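Local coordinates for separin (Saccharomyces cerevisiae, PDB 5U1T), which cleaves the Scc1 subunit of cohesin at the onset of anaphase as a caspase-like cysteine protease, releasing the sister chromatids, and is held inactive by securin beforehand, at residues 56-61 with 72-77; 828-833 with 872-877; 1261-1266 with 1288-1293; 1546-1551 with 1565-1570. All coordinates share one frame; numbering follows the deposited sequence.

Interaction 1 of 4, residues 56-61 with 72-77; sequences NSIYSL and NSTVKQ
Tyr59 and Thr74 lie where the backbones come nearest, their CA atoms 7.8 Å apart, on two helical segments that run almost antiparallel (161°) with axes 10.7 Å apart. Tyr59 carries most of the contact from the first helix. Its CG stands anti to the carbonyl carbon (chi1 -79°), a setting that sends the ring across to the other helix. The Thr74 methyl CG2 lies over one ring face in a CH-pi contact, 3.7 Å from Tyr59 CE1, while Val75 CG2 meets the ring at its edge, 3.7 Å from Tyr59 OH. The hydroxyl itself bonds to His78 ND1, about one turn beyond Thr74 on the opposite helix. Thr74 suits its place because OG1 bonds back to His70 O, leaving the methyl for the ring; Ile58 CG2 packs against OG1 by van der Waals contact. An alanine in place of Tyr59 is likely to open a gap beside Thr74 and Val75 and leave His78 without this mate. The segments belong to consecutive helices, 48-64 and 69-87, paired as a helical hairpin, and Leu101 of helix 91-103 also packs on Tyr59.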
loop_
_atom_site.group_PDB
_atom_site.type_symbol
_atom_site.label_atom_id
_atom_site.label_comp_id
_atom_site.label_asym_id
_atom_site.label_seq_id
_atom_site.Cartn_x
_atom_site.Cartn_y
_atom_site.Cartn_z
ATOM N N ASN A 56 44.762 10.773 -30.621
ATOM C CA ASN A 56 44.002 11.482 -29.623
ATOM C C ASN A 56 42.515 11.125 -29.665
ATOM O O ASN A 56 41.831 11.119 -28.645
ATOM C CB ASN A 56 44.156 12.979 -29.802
ATOM C CG ASN A 56 43.308 13.746 -28.828
ATOM O OD1 ASN A 56 42.166 14.089 -29.121
ATOM N ND2 ASN A 56 43.845 13.979 -27.638
ATOM N N SER A 57 42.018 10.854 -30.864
ATOM C CA SER A 57 40.638 10.484 -31.039
ATOM C C SER A 57 40.359 9.161 -30.308
ATOM O O SER A 57 39.381 9.041 -29.575
ATOM C CB SER A 57 40.330 10.402 -32.526
ATOM O OG SER A 57 39.082 9.808 -32.747
ATOM N N ILE A 58 41.257 8.194 -30.464
ATOM C CA ILE A 58 41.119 6.878 -29.844
ATOM C C ILE A 58 41.360 6.914 -28.326
ATOM O O ILE A 58 40.600 6.311 -27.567
ATOM C CB ILE A 58 42.085 5.844 -30.485
ATOM C CG1 ILE A 58 41.823 5.705 -31.988
ATOM C CG2 ILE A 58 41.891 4.492 -29.854
ATOM C CD1 ILE A 58 43.040 5.182 -32.812
ATOM N N TYR A 59 42.413 7.600 -27.886
ATOM C CA TYR A 59 42.698 7.715 -26.455
ATOM C C TYR A 59 41.507 8.330 -25.718
ATOM O O TYR A 59 41.226 7.975 -24.590
ATOM C CB TYR A 59 43.945 8.568 -26.194
ATOM C CG TYR A 59 45.295 7.901 -26.390
ATOM C CD1 TYR A 59 45.661 6.763 -25.672
ATOM C CD2 TYR A 59 46.230 8.445 -27.261
ATOM C CE1 TYR A 59 46.897 6.168 -25.849
ATOM C CE2 TYR A 59 47.463 7.862 -27.442
ATOM C CZ TYR A 59 47.796 6.726 -26.737
ATOM O OH TYR A 59 49.044 6.164 -26.927
ATOM N N SER A 60 40.815 9.261 -26.371
ATOM C CA SER A 60 39.670 9.940 -25.778
ATOM C C SER A 60 38.451 9.070 -25.643
ATOM O O SER A 60 37.774 9.088 -24.619
ATOM C CB SER A 60 39.285 11.142 -26.604
ATOM O OG SER A 60 40.167 12.192 -26.332
ATOM N N LEU A 61 38.158 8.339 -26.706
ATOM C CA LEU A 61 37.013 7.445 -26.714
ATOM C C LEU A 61 37.174 6.353 -25.677
ATOM O O LEU A 61 36.267 6.099 -24.892
ATOM C CB LEU A 61 36.808 6.810 -28.088
ATOM C CG LEU A 61 35.572 5.915 -28.018
ATOM C CD1 LEU A 61 34.506 6.361 -29.001
ATOM C CD2 LEU A 61 35.926 4.432 -28.232
ATOM N N ASN A 72 46.145 -0.042 -23.735
ATOM C CA ASN A 72 47.420 -0.757 -23.794
ATOM C C ASN A 72 47.835 -1.071 -25.215
ATOM O O ASN A 72 49.007 -0.919 -25.606
ATOM C CB ASN A 72 47.347 -2.075 -23.021
ATOM C CG ASN A 72 46.941 -1.891 -21.584
ATOM O OD1 ASN A 72 45.939 -1.228 -21.272
ATOM N ND2 ASN A 72 47.715 -2.482 -20.687
ATOM N N SER A 73 46.872 -1.554 -25.987
ATOM C CA SER A 73 47.176 -2.014 -27.318
ATOM C C SER A 73 47.461 -0.802 -28.206
ATOM O O SER A 73 48.263 -0.892 -29.143
ATOM C CB SER A 73 46.040 -2.874 -27.860
ATOM O OG SER A 73 45.100 -2.058 -28.512
ATOM N N THR A 74 46.846 0.334 -27.871
ATOM C CA THR A 74 47.072 1.610 -28.564
ATOM C C THR A 74 48.439 2.231 -28.236
ATOM O O THR A 74 49.133 2.753 -29.110
ATOM C CB THR A 74 45.953 2.619 -28.207
ATOM O OG1 THR A 74 44.716 2.151 -28.746
ATOM C CG2 THR A 74 46.235 4.009 -28.761
ATOM N N VAL A 75 48.806 2.185 -26.960
ATOM C CA VAL A 75 50.103 2.638 -26.491
ATOM C C VAL A 75 51.229 1.858 -27.178
ATOM O O VAL A 75 52.276 2.414 -27.524
ATOM C CB VAL A 75 50.182 2.495 -24.955
ATOM C CG1 VAL A 75 51.607 2.376 -24.459
ATOM C CG2 VAL A 75 49.467 3.663 -24.295
ATOM N N LYS A 76 50.986 0.569 -27.396
ATOM C CA LYS A 76 51.944 -0.308 -28.042
ATOM C C LYS A 76 52.234 0.158 -29.464
ATOM O O LYS A 76 53.405 0.203 -29.906
ATOM C CB LYS A 76 51.419 -1.745 -28.044
ATOM C CG LYS A 76 52.506 -2.792 -28.111
ATOM C CD LYS A 76 52.001 -4.064 -28.743
ATOM C CE LYS A 76 53.171 -4.877 -29.270
ATOM N NZ LYS A 76 52.825 -6.312 -29.232
ATOM N N GLN A 77 51.173 0.516 -30.175
ATOM C CA GLN A 77 51.321 1.122 -31.495
ATOM C C GLN A 77 52.074 2.439 -31.416
ATOM O O GLN A 77 52.949 2.740 -32.245
ATOM C CB GLN A 77 49.955 1.341 -32.134
ATOM C CG GLN A 77 49.354 0.067 -32.672
ATOM C CD GLN A 77 47.897 0.205 -32.977
ATOM O OE1 GLN A 77 47.291 -0.714 -33.524
ATOM N NE2 GLN A 77 47.304 1.349 -32.619
#

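Interaction 2 of 4, residues 828-833 with 872-877; sequences EPIIVY and ITSLTM
Tyr833 reaches from segment 828-833 to both Ser874 and Met877. With CG anti to the backbone N (chi1 175°), its ring reaches obliquely across to the neighbouring helix, which is inclined at 32°: CE2 comes to 3.9 Å from Ser874 O, and OH ends over the Met877 backbone, 3.6 Å from Met877 C. The Met877 CB lies at the ring edge, near its plane, 4.0 Å from Tyr833 OH; beyond CG the methionine runs on extended and leads away, so mainly its base takes part. Ile830 CG1 lies opposite the backbone N (chi1 -173°), and CD1 is turned onto Ser874 OG. Small Ser874 leaves room for the Ile830 methyl and the Tyr833 ring, where Ile830 CA and Ser874 CA are 8.2 Å apart. Replacing Tyr833 with an alanine would probably uncover the Ser874 and Met877 backbone and leave the ring of Phe863, which packs against the tyrosine, without its partner. The Ser874 hydroxyl is bonded to Asp871, just before one helix, and to Arg834, next to the tyrosine on the other. With no hydrogen bond between the segments, the contact rests on van der Waals packing of a methyl and an aromatic ring against that hydroxyl and the backbone.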
loop_
_atom_site.group_PDB
_atom_site.type_symbol
_atom_site.label_atom_id
_atom_site.label_comp_id
_atom_site.label_asym_id
_atom_site.label_seq_id
_atom_site.Cartn_x
_atom_site.Cartn_y
_atom_site.Cartn_z
ATOM N N GLU A 828 -3.108 3.079 -12.487
ATOM C CA GLU A 828 -2.528 1.736 -12.346
ATOM C C GLU A 828 -3.558 0.667 -12.653
ATOM O O GLU A 828 -4.498 0.490 -11.932
ATOM C CB GLU A 828 -1.899 1.530 -10.982
ATOM C CG GLU A 828 -0.839 2.548 -10.617
ATOM C CD GLU A 828 0.333 2.569 -11.554
ATOM O OE1 GLU A 828 0.844 1.505 -11.895
ATOM O OE2 GLU A 828 0.750 3.656 -11.956
ATOM N N PRO A 829 -3.324 -0.102 -13.694
ATOM C CA PRO A 829 -4.309 -1.069 -14.192
ATOM C C PRO A 829 -4.725 -2.138 -13.177
ATOM O O PRO A 829 -5.910 -2.458 -13.082
ATOM C CB PRO A 829 -3.592 -1.706 -15.386
ATOM C CG PRO A 829 -2.706 -0.623 -15.875
ATOM C CD PRO A 829 -2.185 0.033 -14.616
ATOM N N ILE A 830 -3.802 -2.663 -12.399
ATOM C CA ILE A 830 -4.174 -3.662 -11.423
ATOM C C ILE A 830 -5.041 -3.092 -10.339
ATOM O O ILE A 830 -5.816 -3.783 -9.742
ATOM C CB ILE A 830 -2.952 -4.305 -10.784
ATOM C CG1 ILE A 830 -3.362 -5.460 -9.906
ATOM C CG2 ILE A 830 -2.228 -3.310 -9.927
ATOM C CD1 ILE A 830 -3.792 -6.661 -10.680
ATOM N N ILE A 831 -4.898 -1.818 -10.075
ATOM C CA ILE A 831 -5.726 -1.199 -9.054
ATOM C C ILE A 831 -7.083 -0.830 -9.638
ATOM O O ILE A 831 -8.112 -1.083 -9.031
ATOM C CB ILE A 831 -5.066 0.045 -8.453
ATOM C CG1 ILE A 831 -3.720 -0.320 -7.826
ATOM C CG2 ILE A 831 -5.963 0.642 -7.385
ATOM C CD1 ILE A 831 -3.822 -1.230 -6.609
ATOM N N VAL A 832 -7.072 -0.247 -10.828
ATOM C CA VAL A 832 -8.295 0.086 -11.527
ATOM C C VAL A 832 -9.136 -1.168 -11.759
ATOM O O VAL A 832 -10.341 -1.166 -11.490
ATOM C CB VAL A 832 -7.989 0.795 -12.855
ATOM C CG1 VAL A 832 -9.240 0.976 -13.683
ATOM C CG2 VAL A 832 -7.351 2.138 -12.574
ATOM N N TYR A 833 -8.511 -2.247 -12.223
ATOM C CA TYR A 833 -9.255 -3.481 -12.432
ATOM C C TYR A 833 -9.880 -3.986 -11.134
ATOM O O TYR A 833 -11.085 -4.194 -11.076
ATOM C CB TYR A 833 -8.397 -4.605 -13.023
ATOM C CG TYR A 833 -9.228 -5.868 -13.085
ATOM C CD1 TYR A 833 -10.326 -5.940 -13.941
ATOM C CD2 TYR A 833 -8.991 -6.941 -12.225
ATOM C CE1 TYR A 833 -11.134 -7.047 -13.974
ATOM C CE2 TYR A 833 -9.804 -8.056 -12.250
ATOM C CZ TYR A 833 -10.875 -8.102 -13.129
ATOM O OH TYR A 833 -11.702 -9.204 -13.179
ATOM N N ILE A 872 -2.802 -14.989 -11.679
ATOM C CA ILE A 872 -3.884 -15.975 -11.633
ATOM C C ILE A 872 -5.057 -15.464 -10.785
ATOM O O ILE A 872 -6.201 -15.717 -11.115
ATOM C CB ILE A 872 -3.403 -17.358 -11.102
ATOM C CG1 ILE A 872 -4.534 -18.390 -11.190
ATOM C CG2 ILE A 872 -2.898 -17.273 -9.676
ATOM C CD1 ILE A 872 -5.213 -18.470 -12.550
ATOM N N THR A 873 -4.771 -14.710 -9.729
ATOM C CA THR A 873 -5.824 -14.186 -8.883
ATOM C C THR A 873 -6.665 -13.108 -9.604
ATOM O O THR A 873 -7.869 -13.021 -9.363
ATOM C CB THR A 873 -5.265 -13.648 -7.536
ATOM O OG1 THR A 873 -4.323 -12.606 -7.764
ATOM C CG2 THR A 873 -4.575 -14.748 -6.763
ATOM N N SER A 874 -6.084 -12.316 -10.506
ATOM C CA SER A 874 -6.912 -11.432 -11.328
ATOM C C SER A 874 -7.676 -12.183 -12.416
ATOM O O SER A 874 -8.747 -11.748 -12.830
ATOM C CB SER A 874 -6.085 -10.339 -12.006
ATOM O OG SER A 874 -5.740 -9.308 -11.118
ATOM N N LEU A 875 -7.114 -13.285 -12.904
ATOM C CA LEU A 875 -7.735 -14.057 -13.985
ATOM C C LEU A 875 -8.976 -14.799 -13.488
ATOM O O LEU A 875 -10.027 -14.787 -14.148
ATOM C CB LEU A 875 -6.748 -15.050 -14.597
ATOM C CG LEU A 875 -7.351 -15.962 -15.667
ATOM C CD1 LEU A 875 -7.771 -15.214 -16.927
ATOM C CD2 LEU A 875 -6.399 -17.095 -15.995
ATOM N N THR A 876 -8.853 -15.445 -12.328
ATOM C CA THR A 876 -9.988 -16.153 -11.757
ATOM C C THR A 876 -11.105 -15.160 -11.426
ATOM O O THR A 876 -12.282 -15.467 -11.630
ATOM C CB THR A 876 -9.594 -16.960 -10.516
ATOM O OG1 THR A 876 -8.972 -16.108 -9.555
ATOM C CG2 THR A 876 -8.631 -18.068 -10.913
ATOM N N MET A 877 -10.738 -13.963 -10.964
ATOM C CA MET A 877 -11.736 -12.924 -10.755
ATOM C C MET A 877 -12.422 -12.547 -12.061
ATOM O O MET A 877 -13.630 -12.327 -12.100
ATOM C CB MET A 877 -11.120 -11.683 -10.127
ATOM C CG MET A 877 -10.670 -11.880 -8.702
ATOM S SD MET A 877 -9.974 -10.372 -8.005
ATOM C CE MET A 877 -9.591 -10.976 -6.363
#

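Interaction 3 of 4, residues 1261-1266 with 1288-1293; sequences KFYEIL and WVIELF
Phe1262 makes the main contact, facing Ile1290 where the two helical segments approach with CA atoms 7.9 Å apart. Its ring meets the isoleucine by one face: Ile1290 CG2 sits over that face in a CH-pi contact, 4.2 Å from the Phe1262 ring centroid, and CG1 comes to 3.8 Å from Phe1262 CE2. Phe1262 CE1 touches Phe1293 CE1 at 4.0 Å, lying over one face of the Phe1293 ring. The two phenyl planes meet obliquely, at 52°. In the next residue, Tyr1263, CG is anti to the carbonyl carbon (chi1 -83°), and the ring reaches the tip of the same isoleucine, with Tyr1263 CE2 3.9 Å from Ile1290 CD1. Tyrosine suits this margin, since its hydroxyl bonds to Val1285 N and Lys1284 makes a cation-pi contact with the ring. CG2 and CG1 of Ile1290 thus pack on Phe1262, and CD1, at the end of the CG1 branch, reaches Tyr1263. Leu1310 and Val1314 of helix 1303-1320 cover Phe1293 from a third helix. The short helix 1287-1294 packs nearly at right angles (91°, segment axes 12.0 Å apart) across the longer helix 1252-1269, around an aromatic core in a helical cluster within the peptidase C50 region and beside strand 1157-1163.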
loop_
_atom_site.group_PDB
_atom_site.type_symbol
_atom_site.label_atom_id
_atom_site.label_comp_id
_atom_site.label_asym_id
_atom_site.label_seq_id
_atom_site.Cartn_x
_atom_site.Cartn_y
_atom_site.Cartn_z
ATOM N N LYS A 1261 -69.341 -29.623 18.312
ATOM C CA LYS A 1261 -70.107 -29.715 17.069
ATOM C C LYS A 1261 -69.206 -29.870 15.844
ATOM O O LYS A 1261 -69.389 -30.787 15.025
ATOM C CB LYS A 1261 -71.000 -28.481 16.918
ATOM C CG LYS A 1261 -72.147 -28.441 17.920
ATOM C CD LYS A 1261 -73.173 -29.506 17.617
ATOM C CE LYS A 1261 -74.431 -29.252 18.427
ATOM N NZ LYS A 1261 -75.668 -29.910 17.859
ATOM N N PHE A 1262 -68.254 -28.944 15.740
ATOM C CA PHE A 1262 -67.186 -28.965 14.761
ATOM C C PHE A 1262 -66.635 -30.374 14.594
ATOM O O PHE A 1262 -66.639 -30.912 13.493
ATOM C CB PHE A 1262 -66.077 -27.986 15.184
ATOM C CG PHE A 1262 -64.840 -28.063 14.337
ATOM C CD1 PHE A 1262 -64.791 -27.438 13.102
ATOM C CD2 PHE A 1262 -63.713 -28.757 14.788
ATOM C CE1 PHE A 1262 -63.650 -27.514 12.320
ATOM C CE2 PHE A 1262 -62.572 -28.846 14.013
ATOM C CZ PHE A 1262 -62.539 -28.225 12.775
ATOM N N TYR A 1263 -66.184 -30.986 15.683
ATOM C CA TYR A 1263 -65.650 -32.341 15.581
ATOM C C TYR A 1263 -66.708 -33.358 15.178
ATOM O O TYR A 1263 -66.423 -34.240 14.380
ATOM C CB TYR A 1263 -64.975 -32.768 16.883
ATOM C CG TYR A 1263 -63.558 -32.259 16.969
ATOM C CD1 TYR A 1263 -62.562 -32.754 16.127
ATOM C CD2 TYR A 1263 -63.218 -31.262 17.870
ATOM C CE1 TYR A 1263 -61.264 -32.278 16.201
ATOM C CE2 TYR A 1263 -61.927 -30.777 17.946
ATOM C CZ TYR A 1263 -60.955 -31.286 17.112
ATOM O OH TYR A 1263 -59.682 -30.783 17.217
ATOM N N GLU A 1264 -67.925 -33.240 15.703
ATOM C CA GLU A 1264 -68.971 -34.159 15.287
ATOM C C GLU A 1264 -69.145 -34.026 13.780
ATOM O O GLU A 1264 -69.165 -35.028 13.058
ATOM C CB GLU A 1264 -70.273 -33.887 16.023
ATOM C CG GLU A 1264 -71.556 -34.364 15.308
ATOM C CD GLU A 1264 -72.795 -33.551 15.761
ATOM O OE1 GLU A 1264 -72.621 -32.585 16.549
ATOM O OE2 GLU A 1264 -73.943 -33.874 15.354
ATOM N N ILE A 1265 -69.220 -32.791 13.305
ATOM C CA ILE A 1265 -69.347 -32.563 11.873
ATOM C C ILE A 1265 -68.211 -33.217 11.054
ATOM O O ILE A 1265 -68.475 -33.849 10.027
ATOM C CB ILE A 1265 -69.432 -31.064 11.572
ATOM C CG1 ILE A 1265 -70.767 -30.529 12.093
ATOM C CG2 ILE A 1265 -69.290 -30.807 10.075
ATOM C CD1 ILE A 1265 -70.788 -29.074 12.344
ATOM N N LEU A 1266 -66.965 -33.111 11.513
ATOM C CA LEU A 1266 -65.859 -33.790 10.833
ATOM C C LEU A 1266 -66.001 -35.320 10.889
ATOM O O LEU A 1266 -65.652 -36.029 9.932
ATOM C CB LEU A 1266 -64.515 -33.360 11.430
ATOM C CG LEU A 1266 -64.056 -31.919 11.148
ATOM C CD1 LEU A 1266 -62.622 -31.644 11.648
ATOM C CD2 LEU A 1266 -64.183 -31.581 9.663
ATOM N N TRP A 1288 -56.895 -22.521 17.773
ATOM C CA TRP A 1288 -56.889 -21.257 17.053
ATOM C C TRP A 1288 -57.298 -21.481 15.614
ATOM O O TRP A 1288 -57.744 -20.553 14.952
ATOM C CB TRP A 1288 -55.524 -20.572 17.120
ATOM C CG TRP A 1288 -54.429 -21.283 16.388
ATOM C CD1 TRP A 1288 -53.574 -22.196 16.914
ATOM C CD2 TRP A 1288 -54.069 -21.146 14.999
ATOM N NE1 TRP A 1288 -52.701 -22.637 15.951
ATOM C CE2 TRP A 1288 -52.980 -22.014 14.765
ATOM C CE3 TRP A 1288 -54.554 -20.374 13.935
ATOM C CZ2 TRP A 1288 -52.360 -22.131 13.513
ATOM C CZ3 TRP A 1288 -53.937 -20.499 12.680
ATOM C CH2 TRP A 1288 -52.856 -21.374 12.486
ATOM N N VAL A 1289 -57.153 -22.712 15.132
ATOM C CA VAL A 1289 -57.592 -23.059 13.780
ATOM C C VAL A 1289 -59.115 -23.168 13.731
ATOM O O VAL A 1289 -59.762 -22.672 12.803
ATOM C CB VAL A 1289 -56.970 -24.382 13.303
ATOM C CG1 VAL A 1289 -57.529 -24.799 11.941
ATOM C CG2 VAL A 1289 -55.438 -24.274 13.267
ATOM N N ILE A 1290 -59.664 -23.826 14.752
ATOM C CA ILE A 1290 -61.096 -23.928 14.939
ATOM C C ILE A 1290 -61.688 -22.536 15.089
ATOM O O ILE A 1290 -62.710 -22.243 14.483
ATOM C CB ILE A 1290 -61.441 -24.805 16.167
ATOM C CG1 ILE A 1290 -60.744 -26.164 16.044
ATOM C CG2 ILE A 1290 -62.946 -25.001 16.313
ATOM C CD1 ILE A 1290 -60.915 -27.056 17.267
ATOM N N GLU A 1291 -61.024 -21.671 15.861
ATOM C CA GLU A 1291 -61.513 -20.309 16.109
ATOM C C GLU A 1291 -61.680 -19.511 14.831
ATOM O O GLU A 1291 -62.482 -18.590 14.765
ATOM C CB GLU A 1291 -60.582 -19.545 17.051
ATOM C CG GLU A 1291 -60.672 -19.984 18.492
ATOM C CD GLU A 1291 -59.570 -19.394 19.351
ATOM O OE1 GLU A 1291 -59.397 -19.837 20.521
ATOM O OE2 GLU A 1291 -58.876 -18.483 18.849
ATOM N N LEU A 1292 -60.910 -19.857 13.811
ATOM C CA LEU A 1292 -60.976 -19.130 12.552
ATOM C C LEU A 1292 -62.368 -19.243 11.942
ATOM O O LEU A 1292 -62.819 -18.329 11.270
ATOM C CB LEU A 1292 -59.926 -19.645 11.571
ATOM C CG LEU A 1292 -58.477 -19.230 11.825
ATOM C CD1 LEU A 1292 -57.579 -19.826 10.759
ATOM C CD2 LEU A 1292 -58.375 -17.719 11.858
ATOM N N PHE A 1293 -63.040 -20.368 12.181
ATOM C CA PHE A 1293 -64.381 -20.600 11.642
ATOM C C PHE A 1293 -65.373 -19.642 12.284
ATOM O O PHE A 1293 -66.139 -18.978 11.586
ATOM C CB PHE A 1293 -64.810 -22.062 11.850
ATOM C CG PHE A 1293 -64.160 -23.018 10.891
ATOM C CD1 PHE A 1293 -62.910 -23.560 11.171
ATOM C CD2 PHE A 1293 -64.779 -23.340 9.693
ATOM C CE1 PHE A 1293 -62.295 -24.403 10.283
ATOM C CE2 PHE A 1293 -64.174 -24.194 8.803
ATOM C CZ PHE A 1293 -62.927 -24.726 9.098
#

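Interaction 4 of 4, residues 1546-1551 with 1565-1570; sequences EKMGFR and SYAVSK
Ala1567 points its methyl at the end of the facing helix and is met there by two residues, Lys1547 and Met1548. The base of the lysine faces it directly, with Lys1547 CB 4.3 Å from Ala1567 CB, whereas the methionine comes round from the flank: its chain bends at chi3 (-13°) and brings Met1548 CE to 4.1 Å from Ala1567 CB. Alanine suits this point because the backbones are close, with Lys1547 CA and Ala1567 CA only 5.7 Å apart. Beyond its base the lysine turns away from Ala1567, and Lys1547 NZ forms a salt bridge with Glu1546 OE1 at 3.4 Å. The contact belongs to the caspase-like part of the protease. Helix 1534-1548 follows strand 1524-1528 of the six-stranded mixed sheet, and helix 1564-1571 precedes the antiparallel edge strand 1585-1589. Right after the contact the first helix stops in a Schellman motif. Phe1550 N reaches back to Phe1545 O, Gly1549 N makes a weak bond to Glu1546 O, and Gly1549 takes a positive phi of 102°, where a beta carbon would press on the carbonyl O of Met1548. Leu1544, one turn before Met1548, also packs on Ala1567, and a backbone hydrogen bond ties Lys1547 to Leu1562.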
loop_
_atom_site.group_PDB
_atom_site.type_symbol
_atom_site.label_atom_id
_atom_site.label_comp_id
_atom_site.label_asym_id
_atom_site.label_seq_id
_atom_site.Cartn_x
_atom_site.Cartn_y
_atom_site.Cartn_z
ATOM N N GLU A 1546 -58.645 17.319 13.983
ATOM C CA GLU A 1546 -59.953 17.516 14.582
ATOM C C GLU A 1546 -60.417 16.263 15.314
ATOM O O GLU A 1546 -60.924 16.355 16.431
ATOM C CB GLU A 1546 -60.976 17.930 13.528
ATOM C CG GLU A 1546 -61.977 18.958 14.049
ATOM C CD GLU A 1546 -63.019 18.355 14.998
ATOM O OE1 GLU A 1546 -63.229 17.107 14.961
ATOM O OE2 GLU A 1546 -63.639 19.136 15.772
ATOM N N LYS A 1547 -60.232 15.096 14.702
ATOM C CA LYS A 1547 -60.665 13.847 15.331
ATOM C C LYS A 1547 -59.823 13.501 16.577
ATOM O O LYS A 1547 -60.328 12.873 17.520
ATOM C CB LYS A 1547 -60.630 12.688 14.318
ATOM C CG LYS A 1547 -61.720 12.736 13.238
ATOM C CD LYS A 1547 -63.006 12.024 13.674
ATOM C CE LYS A 1547 -64.272 12.767 13.228
ATOM N NZ LYS A 1547 -64.465 14.090 13.926
ATOM N N MET A 1548 -58.551 13.858 16.546
ATOM C CA MET A 1548 -57.670 13.581 17.664
ATOM C C MET A 1548 -57.853 14.597 18.778
ATOM O O MET A 1548 -57.516 14.329 19.923
ATOM C CB MET A 1548 -56.211 13.507 17.219
ATOM C CG MET A 1548 -55.403 12.464 17.978
ATOM S SD MET A 1548 -53.899 11.957 17.154
ATOM C CE MET A 1548 -54.243 12.674 15.570
ATOM N N GLY A 1549 -58.385 15.761 18.433
ATOM C CA GLY A 1549 -58.645 16.796 19.406
ATOM C C GLY A 1549 -57.632 17.910 19.415
ATOM O O GLY A 1549 -57.630 18.747 20.301
ATOM N N PHE A 1550 -56.768 17.926 18.417
ATOM C CA PHE A 1550 -55.745 18.941 18.340
ATOM C C PHE A 1550 -56.339 20.286 18.053
ATOM O O PHE A 1550 -56.501 20.678 16.904
ATOM C CB PHE A 1550 -54.737 18.615 17.261
ATOM C CG PHE A 1550 -53.479 19.398 17.374
ATOM C CD1 PHE A 1550 -52.781 19.417 18.556
ATOM C CD2 PHE A 1550 -53.005 20.124 16.312
ATOM C CE1 PHE A 1550 -51.626 20.141 18.675
ATOM C CE2 PHE A 1550 -51.851 20.850 16.421
ATOM C CZ PHE A 1550 -51.164 20.858 17.606
ATOM N N ARG A 1551 -56.657 20.992 19.122
ATOM C CA ARG A 1551 -57.229 22.321 19.038
ATOM C C ARG A 1551 -56.669 23.208 20.141
ATOM O O ARG A 1551 -55.733 22.840 20.835
ATOM C CB ARG A 1551 -58.752 22.245 19.120
ATOM C CG ARG A 1551 -59.441 22.334 17.772
ATOM C CD ARG A 1551 -60.712 21.495 17.716
ATOM N NE ARG A 1551 -61.513 21.603 18.933
ATOM C CZ ARG A 1551 -62.769 22.040 18.977
ATOM N NH1 ARG A 1551 -63.391 22.420 17.869
ATOM N NH2 ARG A 1551 -63.407 22.098 20.138
ATOM N N SER A 1565 -54.329 6.277 16.030
ATOM C CA SER A 1565 -54.630 5.142 15.177
ATOM C C SER A 1565 -56.021 5.225 14.571
ATOM O O SER A 1565 -56.165 5.326 13.349
ATOM C CB SER A 1565 -54.485 3.846 15.965
ATOM O OG SER A 1565 -53.122 3.590 16.235
ATOM N N TYR A 1566 -57.040 5.164 15.422
ATOM C CA TYR A 1566 -58.415 5.298 14.956
ATOM C C TYR A 1566 -58.583 6.605 14.179
ATOM O O TYR A 1566 -59.272 6.636 13.156
ATOM C CB TYR A 1566 -59.421 5.242 16.125
ATOM C CG TYR A 1566 -59.583 3.884 16.806
ATOM C CD1 TYR A 1566 -60.151 2.798 16.139
ATOM C CD2 TYR A 1566 -59.185 3.699 18.121
ATOM C CE1 TYR A 1566 -60.294 1.549 16.768
ATOM C CE2 TYR A 1566 -59.328 2.467 18.751
ATOM C CZ TYR A 1566 -59.881 1.398 18.077
ATOM O OH TYR A 1566 -60.010 0.196 18.733
ATOM N N ALA A 1567 -57.934 7.674 14.649
ATOM C CA ALA A 1567 -58.066 8.989 14.019
ATOM C C ALA A 1567 -57.567 8.965 12.586
ATOM O O ALA A 1567 -58.128 9.628 11.723
ATOM C CB ALA A 1567 -57.322 10.044 14.804
ATOM N N VAL A 1568 -56.516 8.203 12.329
ATOM C CA VAL A 1568 -55.986 8.121 10.983
ATOM C C VAL A 1568 -56.914 7.321 10.064
ATOM O O VAL A 1568 -57.257 7.782 8.977
ATOM C CB VAL A 1568 -54.574 7.503 10.977
ATOM C CG1 VAL A 1568 -54.198 7.039 9.579
ATOM C CG2 VAL A 1568 -53.559 8.514 11.496
ATOM N N SER A 1569 -57.336 6.136 10.497
ATOM C CA SER A 1569 -58.157 5.283 9.638
ATOM C C SER A 1569 -59.541 5.869 9.351
ATOM O O SER A 1569 -60.150 5.580 8.317
ATOM C CB SER A 1569 -58.307 3.892 10.253
ATOM O OG SER A 1569 -58.944 3.966 11.512
ATOM N N LYS A 1570 -60.036 6.694 10.265
ATOM C CA LYS A 1570 -61.298 7.380 10.043
ATOM C C LYS A 1570 -61.087 8.593 9.123
ATOM O O LYS A 1570 -62.035 9.091 8.537
ATOM C CB LYS A 1570 -61.926 7.802 11.383
ATOM C CG LYS A 1570 -63.457 7.599 11.488
ATOM C CD LYS A 1570 -63.902 6.167 11.120
ATOM C CE LYS A 1570 -65.368 5.884 11.509
ATOM N NZ LYS A 1570 -66.275 7.036 11.177
#

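In the fold
The four contacts follow one another along the chain, each closing before the next opens, and none touches another. Interactions 1 and 2 join helices of the long, almost wholly helical N-terminal and middle regions, their centres about 56 Å apart. Interaction 2 is the nearest of the four to the centre of the chain, about 15 Å away, with interaction 1 far out toward one end. Interactions 3 and 4 lie on the other side, about 39 Å apart between centres: interaction 3 in a helical cluster beside one mixed sheet, interaction 4 beside the caspase-like sheet. With about 121 Å between the centres of interactions 1 and 3, separase is elongated, and each contact knits helices locally.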